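Local coordinates for glutamate receptor IIB,Glutamate receptor IIB (Drosophila melanogaster, PDB 4WXJ), which probably acts as a subunit of a glutamate-gated ion channel at the fly neuromuscular synapse, this piece being its glutamate-binding domain, at residues K19-W24 with E40-D45; D108-F113 with Y226-P231; V140-I145 with A196-T201. All blocks are in the same frame, centred on the assembly; numbering follows the deposited sequence.

Contact 1: residues K19-W24 with E40-D45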
loop_
_atom_site.group_PDB
_atom_site.type_symbol
_atom_site.label_atom_id
_atom_site.label_comp_id
_atom_site.label_asym_id
_atom_site.label_seq_id
_atom_site.Cartn_x
_atom_site.Cartn_y
_atom_site.Cartn_z
ATOM N N LYS A 19 -0.606 9.056 -3.632
ATOM C CA LYS A 19 0.707 9.613 -3.354
ATOM C C LYS A 19 1.373 8.866 -2.206
ATOM O O LYS A 19 0.685 8.322 -1.344
ATOM C CB LYS A 19 0.594 11.098 -3.021
ATOM C CG LYS A 19 0.119 11.954 -4.182
ATOM C CD LYS A 19 -0.118 13.388 -3.748
ATOM C CE LYS A 19 -0.485 14.272 -4.929
ATOM N NZ LYS A 19 -0.893 15.638 -4.496
ATOM N N PRO A 20 2.716 8.845 -2.181
ATOM C CA PRO A 20 3.645 9.450 -3.142
ATOM C C PRO A 20 4.080 8.504 -4.263
ATOM O O PRO A 20 5.076 8.769 -4.935
ATOM C CB PRO A 20 4.837 9.823 -2.263
ATOM C CG PRO A 20 4.865 8.751 -1.230
ATOM C CD PRO A 20 3.426 8.344 -0.990
ATOM N N TYR A 21 3.336 7.422 -4.468
ATOM C CA TYR A 21 3.757 6.382 -5.402
ATOM C C TYR A 21 3.395 6.715 -6.843
ATOM O O TYR A 21 4.209 6.538 -7.750
ATOM C CB TYR A 21 3.134 5.042 -5.002
ATOM C CG TYR A 21 3.399 4.682 -3.561
ATOM C CD1 TYR A 21 4.594 4.083 -3.183
ATOM C CD2 TYR A 21 2.462 4.953 -2.574
ATOM C CE1 TYR A 21 4.844 3.758 -1.864
ATOM C CE2 TYR A 21 2.704 4.633 -1.254
ATOM C CZ TYR A 21 3.899 4.040 -0.903
ATOM O OH TYR A 21 4.142 3.713 0.410
ATOM N N PHE A 22 2.176 7.199 -7.049
ATOM C CA PHE A 22 1.673 7.462 -8.391
ATOM C C PHE A 22 0.541 8.479 -8.340
ATOM O O PHE A 22 -0.449 8.278 -7.640
ATOM C CB PHE A 22 1.196 6.160 -9.037
ATOM C CG PHE A 22 0.830 6.293 -10.485
ATOM C CD1 PHE A 22 -0.470 6.589 -10.862
ATOM C CD2 PHE A 22 1.781 6.107 -11.471
ATOM C CE1 PHE A 22 -0.808 6.706 -12.194
ATOM C CE2 PHE A 22 1.449 6.221 -12.805
ATOM C CZ PHE A 22 0.151 6.519 -13.167
ATOM N N SER A 23 0.696 9.574 -9.076
ATOM C CA SER A 23 -0.326 10.613 -9.105
ATOM C C SER A 23 -0.219 11.469 -10.361
ATOM O O SER A 23 0.786 11.434 -11.072
ATOM C CB SER A 23 -0.223 11.501 -7.865
ATOM O OG SER A 23 1.031 12.153 -7.808
ATOM N N TRP A 24 -1.267 12.242 -10.618
ATOM C CA TRP A 24 -1.314 13.106 -11.788
ATOM C C TRP A 24 -0.471 14.353 -11.572
ATOM O O TRP A 24 -0.658 15.078 -10.595
ATOM C CB TRP A 24 -2.759 13.493 -12.104
ATOM C CG TRP A 24 -3.603 12.332 -12.521
ATOM C CD1 TRP A 24 -4.287 11.480 -11.703
ATOM C CD2 TRP A 24 -3.852 11.891 -13.860
ATOM N NE1 TRP A 24 -4.948 10.536 -12.451
ATOM C CE2 TRP A 24 -4.697 10.766 -13.778
ATOM C CE3 TRP A 24 -3.444 12.338 -15.120
ATOM C CZ2 TRP A 24 -5.140 10.083 -14.908
ATOM C CZ3 TRP A 24 -3.885 11.658 -16.240
ATOM C CH2 TRP A 24 -4.725 10.544 -16.127
ATOM N N GLU A 40 3.697 11.101 -11.922
ATOM C CA GLU A 40 4.897 11.217 -11.103
ATOM C C GLU A 40 4.732 10.407 -9.823
ATOM O O GLU A 40 3.620 10.017 -9.465
ATOM C CB GLU A 40 5.185 12.680 -10.768
ATOM C CG GLU A 40 4.136 13.333 -9.877
ATOM C CD GLU A 40 4.435 14.793 -9.602
ATOM O OE1 GLU A 40 5.493 15.283 -10.054
ATOM O OE2 GLU A 40 3.614 15.454 -8.934
ATOM N N GLY A 41 5.844 10.163 -9.138
ATOM C CA GLY A 41 5.823 9.447 -7.875
ATOM C C GLY A 41 6.904 8.390 -7.782
ATOM O O GLY A 41 7.613 8.120 -8.753
ATOM N N TYR A 42 7.022 7.803 -6.596
ATOM C CA TYR A 42 8.002 6.758 -6.323
ATOM C C TYR A 42 7.939 5.635 -7.353
ATOM O O TYR A 42 8.967 5.207 -7.880
ATOM C CB TYR A 42 7.777 6.186 -4.919
ATOM C CG TYR A 42 8.697 5.040 -4.564
ATOM C CD1 TYR A 42 8.415 3.744 -4.978
ATOM C CD2 TYR A 42 9.841 5.251 -3.809
ATOM C CE1 TYR A 42 9.252 2.697 -4.662
ATOM C CE2 TYR A 42 10.682 4.208 -3.483
ATOM C CZ TYR A 42 10.384 2.933 -3.913
ATOM O OH TYR A 42 11.218 1.891 -3.592
ATOM N N ALA A 43 6.730 5.158 -7.631
ATOM C CA ALA A 43 6.544 4.033 -8.536
ATOM C C ALA A 43 6.885 4.424 -9.969
ATOM O O ALA A 43 7.354 3.596 -10.747
ATOM C CB ALA A 43 5.121 3.516 -8.453
ATOM N N VAL A 44 6.651 5.685 -10.315
ATOM C CA VAL A 44 6.983 6.174 -11.648
ATOM C C VAL A 44 8.498 6.165 -11.843
ATOM O O VAL A 44 8.997 5.649 -12.843
ATOM C CB VAL A 44 6.432 7.593 -11.887
ATOM C CG1 VAL A 44 6.857 8.116 -13.259
ATOM C CG2 VAL A 44 4.914 7.600 -11.767
ATOM N N ASP A 45 9.223 6.737 -10.886
ATOM C CA ASP A 45 10.681 6.737 -10.931
ATOM C C ASP A 45 11.250 5.319 -10.997
ATOM O O ASP A 45 12.195 5.062 -11.741
ATOM C CB ASP A 45 11.257 7.456 -9.708
ATOM C CG ASP A 45 11.023 8.956 -9.740
ATOM O OD1 ASP A 45 10.604 9.483 -10.793
ATOM O OD2 ASP A 45 11.274 9.611 -8.704
HETATM O O HOH W 1 2.850 10.807 -6.417
HETATM O O HOH W 2 1.014 14.622 -8.587
#
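The chain of 19-24 passes the start of the helix 42-54, giving up two carbonyls to it, and then pairs with the residue before the N-cap as a short antiparallel ladder. S23 and E40 form the hydrogen-bonded pair: S23 N to E40 O is 3.0 Å and E40 N to S23 O is 3.1 Å, both lying nearly along the C=O axes. G41, the N-cap residue, has no side chain, and a CB here would run into the carbonyl O of Y21.

Y42 N reaches P20 O at 2.7 Å, a nearly straight bond (164°). A43 N meets Y21 O on a lone pair at 2.9 Å. Y21 and Y42 lie side by side and point the same way; CD1 of Y21 touches CB of Y42. The Y21 hydroxyl goes on to N203, and the side chain packs on D96, a glutamate-binding residue. F22 has CG anti to its backbone N (chi1 -172°). The F22 and V44 side chains cross at about a right angle, F22 CD2 coming 3.5 Å from V44 CG2. F39 and F60 meet the F22 ring.

S23 OG sits between its backbone N and carbonyl carbon. It donates to a water 2.6 Å away, and that water gives its protons to W24 O and E40 OE2. A second water donates to S23 OG and E40 O.

Two N-H groups of the first helical turn are satisfied by the carbonyls of P20 and Y21, fixing this helix end to the P20-F22 loop of the ligand-binding domain. The positive end of the helix dipole probably strengthens these bonds.

Contact 2: residues D108-F113 with Y226-P231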
loop_
_atom_site.group_PDB
_atom_site.type_symbol
_atom_site.label_atom_id
_atom_site.label_comp_id
_atom_site.label_asym_id
_atom_site.label_seq_id
_atom_site.Cartn_x
_atom_site.Cartn_y
_atom_site.Cartn_z
ATOM N N ASP A 108 2.112 -13.664 -9.665
ATOM C CA ASP A 108 3.480 -13.780 -9.175
ATOM C C ASP A 108 3.964 -12.434 -8.649
ATOM O O ASP A 108 3.338 -11.403 -8.890
ATOM C CB ASP A 108 4.409 -14.281 -10.283
ATOM C CG ASP A 108 5.372 -15.350 -9.803
ATOM O OD1 ASP A 108 5.931 -15.202 -8.696
ATOM O OD2 ASP A 108 5.564 -16.344 -10.533
ATOM N N PHE A 109 5.081 -12.455 -7.928
ATOM C CA PHE A 109 5.709 -11.235 -7.436
ATOM C C PHE A 109 7.208 -11.266 -7.681
ATOM O O PHE A 109 7.828 -12.329 -7.685
ATOM C CB PHE A 109 5.441 -11.043 -5.943
ATOM C CG PHE A 109 4.142 -10.354 -5.639
ATOM C CD1 PHE A 109 2.985 -11.086 -5.422
ATOM C CD2 PHE A 109 4.080 -8.974 -5.561
ATOM C CE1 PHE A 109 1.789 -10.450 -5.139
ATOM C CE2 PHE A 109 2.888 -8.335 -5.277
ATOM C CZ PHE A 109 1.742 -9.075 -5.066
ATOM N N THR A 110 7.784 -10.090 -7.889
ATOM C CA THR A 110 9.230 -9.955 -7.932
ATOM C C THR A 110 9.757 -10.034 -6.510
ATOM O O THR A 110 8.979 -10.130 -5.558
ATOM C CB THR A 110 9.669 -8.621 -8.564
ATOM O OG1 THR A 110 9.227 -7.532 -7.743
ATOM C CG2 THR A 110 9.089 -8.470 -9.961
ATOM N N VAL A 111 11.075 -9.998 -6.363
ATOM C CA VAL A 111 11.664 -9.760 -5.055
ATOM C C VAL A 111 11.139 -8.417 -4.564
ATOM O O VAL A 111 10.850 -7.537 -5.376
ATOM C CB VAL A 111 13.203 -9.735 -5.093
ATOM C CG1 VAL A 111 13.751 -11.107 -5.427
ATOM C CG2 VAL A 111 13.699 -8.696 -6.092
ATOM N N PRO A 112 11.005 -8.248 -3.242
ATOM C CA PRO A 112 10.471 -6.960 -2.786
ATOM C C PRO A 112 11.407 -5.788 -3.059
ATOM O O PRO A 112 12.624 -5.977 -3.079
ATOM C CB PRO A 112 10.303 -7.163 -1.277
ATOM C CG PRO A 112 10.287 -8.640 -1.072
ATOM C CD PRO A 112 11.183 -9.198 -2.131
ATOM N N PHE A 113 10.842 -4.600 -3.267
ATOM C CA PHE A 113 11.641 -3.385 -3.416
ATOM C C PHE A 113 11.536 -2.497 -2.178
ATOM O O PHE A 113 12.192 -1.460 -2.093
ATOM C CB PHE A 113 11.219 -2.602 -4.667
ATOM C CG PHE A 113 9.780 -2.156 -4.666
ATOM C CD1 PHE A 113 9.403 -0.977 -4.045
ATOM C CD2 PHE A 113 8.811 -2.904 -5.317
ATOM C CE1 PHE A 113 8.083 -0.562 -4.056
ATOM C CE2 PHE A 113 7.492 -2.495 -5.332
ATOM C CZ PHE A 113 7.126 -1.322 -4.701
ATOM N N TYR A 226 6.639 -4.700 -0.100
ATOM C CA TYR A 226 6.100 -4.276 -1.389
ATOM C C TYR A 226 6.839 -4.989 -2.510
ATOM O O TYR A 226 8.070 -5.042 -2.513
ATOM C CB TYR A 226 6.228 -2.766 -1.590
ATOM C CG TYR A 226 5.415 -1.908 -0.649
ATOM C CD1 TYR A 226 4.292 -2.404 0.001
ATOM C CD2 TYR A 226 5.773 -0.587 -0.419
ATOM C CE1 TYR A 226 3.555 -1.606 0.858
ATOM C CE2 TYR A 226 5.043 0.214 0.432
ATOM C CZ TYR A 226 3.938 -0.299 1.068
ATOM O OH TYR A 226 3.213 0.507 1.914
ATOM N N GLY A 227 6.083 -5.519 -3.466
ATOM C CA GLY A 227 6.657 -6.190 -4.616
ATOM C C GLY A 227 5.938 -5.801 -5.892
ATOM O O GLY A 227 4.774 -5.399 -5.863
ATOM N N ILE A 228 6.639 -5.907 -7.014
ATOM C CA ILE A 228 6.017 -5.711 -8.314
ATOM C C ILE A 228 5.268 -6.980 -8.691
ATOM O O ILE A 228 5.840 -8.070 -8.695
ATOM C CB ILE A 228 7.052 -5.362 -9.401
ATOM C CG1 ILE A 228 7.672 -3.991 -9.109
ATOM C CG2 ILE A 228 6.395 -5.378 -10.785
ATOM C CD1 ILE A 228 8.735 -3.553 -10.105
ATOM N N ALA A 229 3.987 -6.831 -9.005
ATOM C CA ALA A 229 3.154 -7.967 -9.374
ATOM C C ALA A 229 3.246 -8.237 -10.873
ATOM O O ALA A 229 3.209 -7.308 -11.682
ATOM C CB ALA A 229 1.711 -7.719 -8.967
ATOM N N VAL A 230 3.378 -9.511 -11.229
ATOM C CA VAL A 230 3.373 -9.936 -12.623
ATOM C C VAL A 230 2.545 -11.212 -12.760
ATOM O O VAL A 230 2.325 -11.914 -11.772
ATOM C CB VAL A 230 4.801 -10.184 -13.155
ATOM C CG1 VAL A 230 5.634 -8.912 -13.064
ATOM C CG2 VAL A 230 5.475 -11.324 -12.392
ATOM N N PRO A 231 2.083 -11.520 -13.983
ATOM C CA PRO A 231 1.314 -12.754 -14.181
ATOM C C PRO A 231 2.118 -13.987 -13.786
ATOM O O PRO A 231 3.342 -13.977 -13.913
ATOM C CB PRO A 231 1.014 -12.750 -15.683
ATOM C CG PRO A 231 1.140 -11.327 -16.098
ATOM C CD PRO A 231 2.212 -10.749 -15.232
#
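F113 N donates to Y226 O at 2.9 Å, and the F113 ring folds back over the same residue. Its CG stands between the backbone N and the carbonyl carbon (chi1 60°). This brings one face over Y226 CB, a CH-pi contact of 4.0 Å from that carbon to the F113 ring centroid.

T110 N donates to I228 O at 2.9 Å. In return, I228 N donates to T110 OG1 at 3.1 Å, so a hydroxyl takes the place of a strand carbonyl. The same hydroxyl donates to V111 O, which fixes its rotation. The T110 and I228 side chains cross obliquely, T110 CG2 against I228 CB.

These are the lobe-1 ends of two antiparallel strands that run on into the interlobe hinge, as in other ionotropic glutamate receptors; 108-113 turns corners at V111 and F113. D108 and V230 make the hydrogen-bonded pair, F109 and A229 the non-hydrogen-bonded one. D108 N to V230 O is short, 2.7 Å. The F109 ring lays a face over A229 CB, its CE2 being 3.9 Å away, while G227 O sits at the ring edge.

D108 OD1 uses its anti lone pair for F109 N and also makes a salt bridge with R104. Farther out, helix 237-250 packs on T110 and F113, and L46 of helix 42-54 on F113. The hydroxyl of Y226, a residue of the glutamate pocket, bonds to E200 and T202.

Contact 3: residues V140-I145 with A196-T201; sequences VQFGTI and AFLMET. With GLU (glutamic acid), chain C.
The tight part of this contact is a parallel pairing of 141-143 with 196-198. A196 N donates to Q141 O at 2.9 Å, and L198 N to G143 O at 3.0 Å, the latter nearly along the C=O axis. Between them G143 N to A196 O is a weak bond.

F142 and L198 lie side by side on one face and point the same way. CG of F142 stands between its backbone N and carbonyl carbon (chi1 51°), and CD2 meets L198 CD1 at 3.6 Å. M169 of helix 160-171 packs against both. T144 crosses L198 obliquely, CG2 against CB, and its hydroxyl bonds to S151. F197 is on the other face. With CG anti to the backbone N (chi1 -170°), the ring runs along G143 and T144 to I145, whose CG1 meets CZ at the ring edge, in its plane. V188 of helix 181-191 also touches it.

The I145 end is looser and water-mediated: beyond L198 the two segments exchange no further backbone bonds. I145 N donates to a water 3.0 Å away. That water lies near L198 O and also 2.7 Å from OE1 of the bound glutamate. It links the I145 backbone to the ligand. CD1 of I145 rests against CG of the ligand at 3.7 Å.

E200 has an extended chain and grips the ligand's amino group: OE1 is 2.9 Å from the glutamate N, and OE2 adds a weaker bond. T98 bonds to OE2 and should help hold the carboxylate, and the ammonium probably favours its charged form.

Strands 141-143 and 195-200 are joined through helices, a beta-alpha-beta crossover. Their C-terminal ends line the ligand cleft, as in the periplasmic-binding-protein fold of ionotropic glutamate receptors.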
loop_
_atom_site.group_PDB
_atom_site.type_symbol
_atom_site.label_atom_id
_atom_site.label_comp_id
_atom_site.label_asym_id
_atom_site.label_seq_id
_atom_site.Cartn_x
_atom_site.Cartn_y
_atom_site.Cartn_z
ATOM N N VAL A 140 -12.306 5.118 21.535
ATOM C CA VAL A 140 -11.679 5.429 20.257
ATOM C C VAL A 140 -11.844 4.254 19.299
ATOM O O VAL A 140 -11.266 3.190 19.511
ATOM C CB VAL A 140 -10.179 5.745 20.425
ATOM C CG1 VAL A 140 -9.525 6.016 19.070
ATOM C CG2 VAL A 140 -9.989 6.931 21.358
ATOM N N GLN A 141 -12.634 4.450 18.250
ATOM C CA GLN A 141 -12.816 3.420 17.236
ATOM C C GLN A 141 -11.596 3.383 16.322
ATOM O O GLN A 141 -10.779 4.303 16.333
ATOM C CB GLN A 141 -14.088 3.672 16.424
ATOM C CG GLN A 141 -15.369 3.592 17.242
ATOM C CD GLN A 141 -16.617 3.694 16.384
ATOM O OE1 GLN A 141 -16.596 4.292 15.306
ATOM N NE2 GLN A 141 -17.709 3.102 16.856
ATOM N N PHE A 142 -11.470 2.318 15.537
ATOM C CA PHE A 142 -10.335 2.178 14.632
ATOM C C PHE A 142 -10.647 1.233 13.480
ATOM O O PHE A 142 -11.538 0.389 13.581
ATOM C CB PHE A 142 -9.103 1.687 15.395
ATOM C CG PHE A 142 -9.354 0.467 16.236
ATOM C CD1 PHE A 142 -9.787 0.592 17.545
ATOM C CD2 PHE A 142 -9.152 -0.801 15.721
ATOM C CE1 PHE A 142 -10.019 -0.525 18.321
ATOM C CE2 PHE A 142 -9.382 -1.924 16.494
ATOM C CZ PHE A 142 -9.816 -1.785 17.795
ATOM N N GLY A 143 -9.909 1.382 12.382
ATOM C CA GLY A 143 -10.118 0.549 11.214
ATOM C C GLY A 143 -8.984 0.594 10.209
ATOM O O GLY A 143 -7.946 1.216 10.447
ATOM N N THR A 144 -9.200 -0.074 9.078
ATOM C CA THR A 144 -8.197 -0.197 8.025
ATOM C C THR A 144 -8.825 0.038 6.657
ATOM O O THR A 144 -10.025 0.283 6.544
ATOM C CB THR A 144 -7.538 -1.597 8.020
ATOM O OG1 THR A 144 -8.504 -2.584 7.633
ATOM C CG2 THR A 144 -6.981 -1.946 9.388
ATOM N N ILE A 145 -8.006 -0.049 5.615
ATOM C CA ILE A 145 -8.515 -0.022 4.254
ATOM C C ILE A 145 -9.270 -1.316 3.982
ATOM O O ILE A 145 -8.783 -2.406 4.281
ATOM C CB ILE A 145 -7.386 0.156 3.231
ATOM C CG1 ILE A 145 -6.774 1.549 3.382
ATOM C CG2 ILE A 145 -7.911 -0.032 1.806
ATOM C CD1 ILE A 145 -5.462 1.725 2.653
ATOM N N ALA A 196 -8.835 6.113 15.129
ATOM C CA ALA A 196 -7.439 5.838 14.820
ATOM C C ALA A 196 -7.366 4.947 13.585
ATOM O O ALA A 196 -8.234 4.105 13.365
ATOM C CB ALA A 196 -6.753 5.186 15.999
ATOM N N PHE A 197 -6.328 5.137 12.780
ATOM C CA PHE A 197 -6.215 4.445 11.503
ATOM C C PHE A 197 -5.020 3.499 11.510
ATOM O O PHE A 197 -3.879 3.920 11.698
ATOM C CB PHE A 197 -6.094 5.462 10.364
ATOM C CG PHE A 197 -6.205 4.861 8.989
ATOM C CD1 PHE A 197 -7.288 4.069 8.649
ATOM C CD2 PHE A 197 -5.238 5.113 8.030
ATOM C CE1 PHE A 197 -7.395 3.523 7.383
ATOM C CE2 PHE A 197 -5.341 4.572 6.763
ATOM C CZ PHE A 197 -6.420 3.775 6.440
ATOM N N LEU A 198 -5.301 2.214 11.325
ATOM C CA LEU A 198 -4.259 1.202 11.241
ATOM C C LEU A 198 -3.765 1.111 9.803
ATOM O O LEU A 198 -4.540 0.839 8.883
ATOM C CB LEU A 198 -4.789 -0.145 11.729
ATOM C CG LEU A 198 -4.974 -0.244 13.243
ATOM C CD1 LEU A 198 -6.229 -1.027 13.576
ATOM C CD2 LEU A 198 -3.756 -0.878 13.892
ATOM N N MET A 199 -2.473 1.355 9.612
ATOM C CA MET A 199 -1.913 1.476 8.273
ATOM C C MET A 199 -0.445 1.084 8.247
ATOM O O MET A 199 0.171 0.856 9.286
ATOM C CB MET A 199 -2.075 2.909 7.763
ATOM C CG MET A 199 -1.304 3.939 8.573
ATOM S SD MET A 199 -1.770 5.641 8.190
ATOM C CE MET A 199 -1.411 5.719 6.436
ATOM N N GLU A 200 0.108 1.016 7.043
ATOM C CA GLU A 200 1.493 0.629 6.855
ATOM C C GLU A 200 2.425 1.791 7.185
ATOM O O GLU A 200 2.103 2.952 6.920
ATOM C CB GLU A 200 1.697 0.136 5.424
ATOM C CG GLU A 200 0.971 -1.180 5.164
ATOM C CD GLU A 200 0.933 -1.573 3.700
ATOM O OE1 GLU A 200 1.134 -0.696 2.836
ATOM O OE2 GLU A 200 0.695 -2.766 3.415
ATOM N N THR A 201 3.571 1.467 7.776
ATOM C CA THR A 201 4.480 2.470 8.326
ATOM C C THR A 201 5.005 3.435 7.267
ATOM O O THR A 201 5.259 4.606 7.555
ATOM C CB THR A 201 5.670 1.800 9.027
ATOM O OG1 THR A 201 6.269 0.842 8.144
ATOM C CG2 THR A 201 5.206 1.096 10.289
HETATM N N GLU C . -0.328 -1.886 0.672
HETATM C CA GLU C . -1.659 -2.411 1.083
HETATM C C GLU C . -2.162 -3.434 0.071
HETATM O O GLU C . -1.422 -3.831 -0.830
HETATM C CB GLU C . -2.658 -1.265 1.227
HETATM C CG GLU C . -2.436 -0.386 2.449
HETATM C CD GLU C . -3.005 -0.976 3.734
HETATM O OE1 GLU C . -2.717 -0.418 4.814
HETATM O OE2 GLU C . -3.740 -1.987 3.672
HETATM O OXT GLU C . -3.306 -3.890 0.129
HETATM O O HOH W 3 -5.067 0.126 5.957
#

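How the contacts relate
Contacts 1 and 2 are neighbours, with centres about 17 Å apart. Y42 OH packs on F113 CD1 at 3.4 Å, and Y21 OH on Y226 CE2 at 3.6 Å. Contact 3 lies across the glutamate site, its centre about 25 Å from that of contact 2. The two still meet at the ligand: Y226 OH to E200 OE1 is 2.6 Å, a probable hydrogen bond. Contacts 2 and 3 also share a sheet, where strand 108-123 lies between 214-230 and 195-200. The centres of contacts 1 and 3 are about 23 Å apart, their nearest atoms about 6 Å. The Y21 side chain is about 7 Å from the ligand and about 4 Å from that of D96.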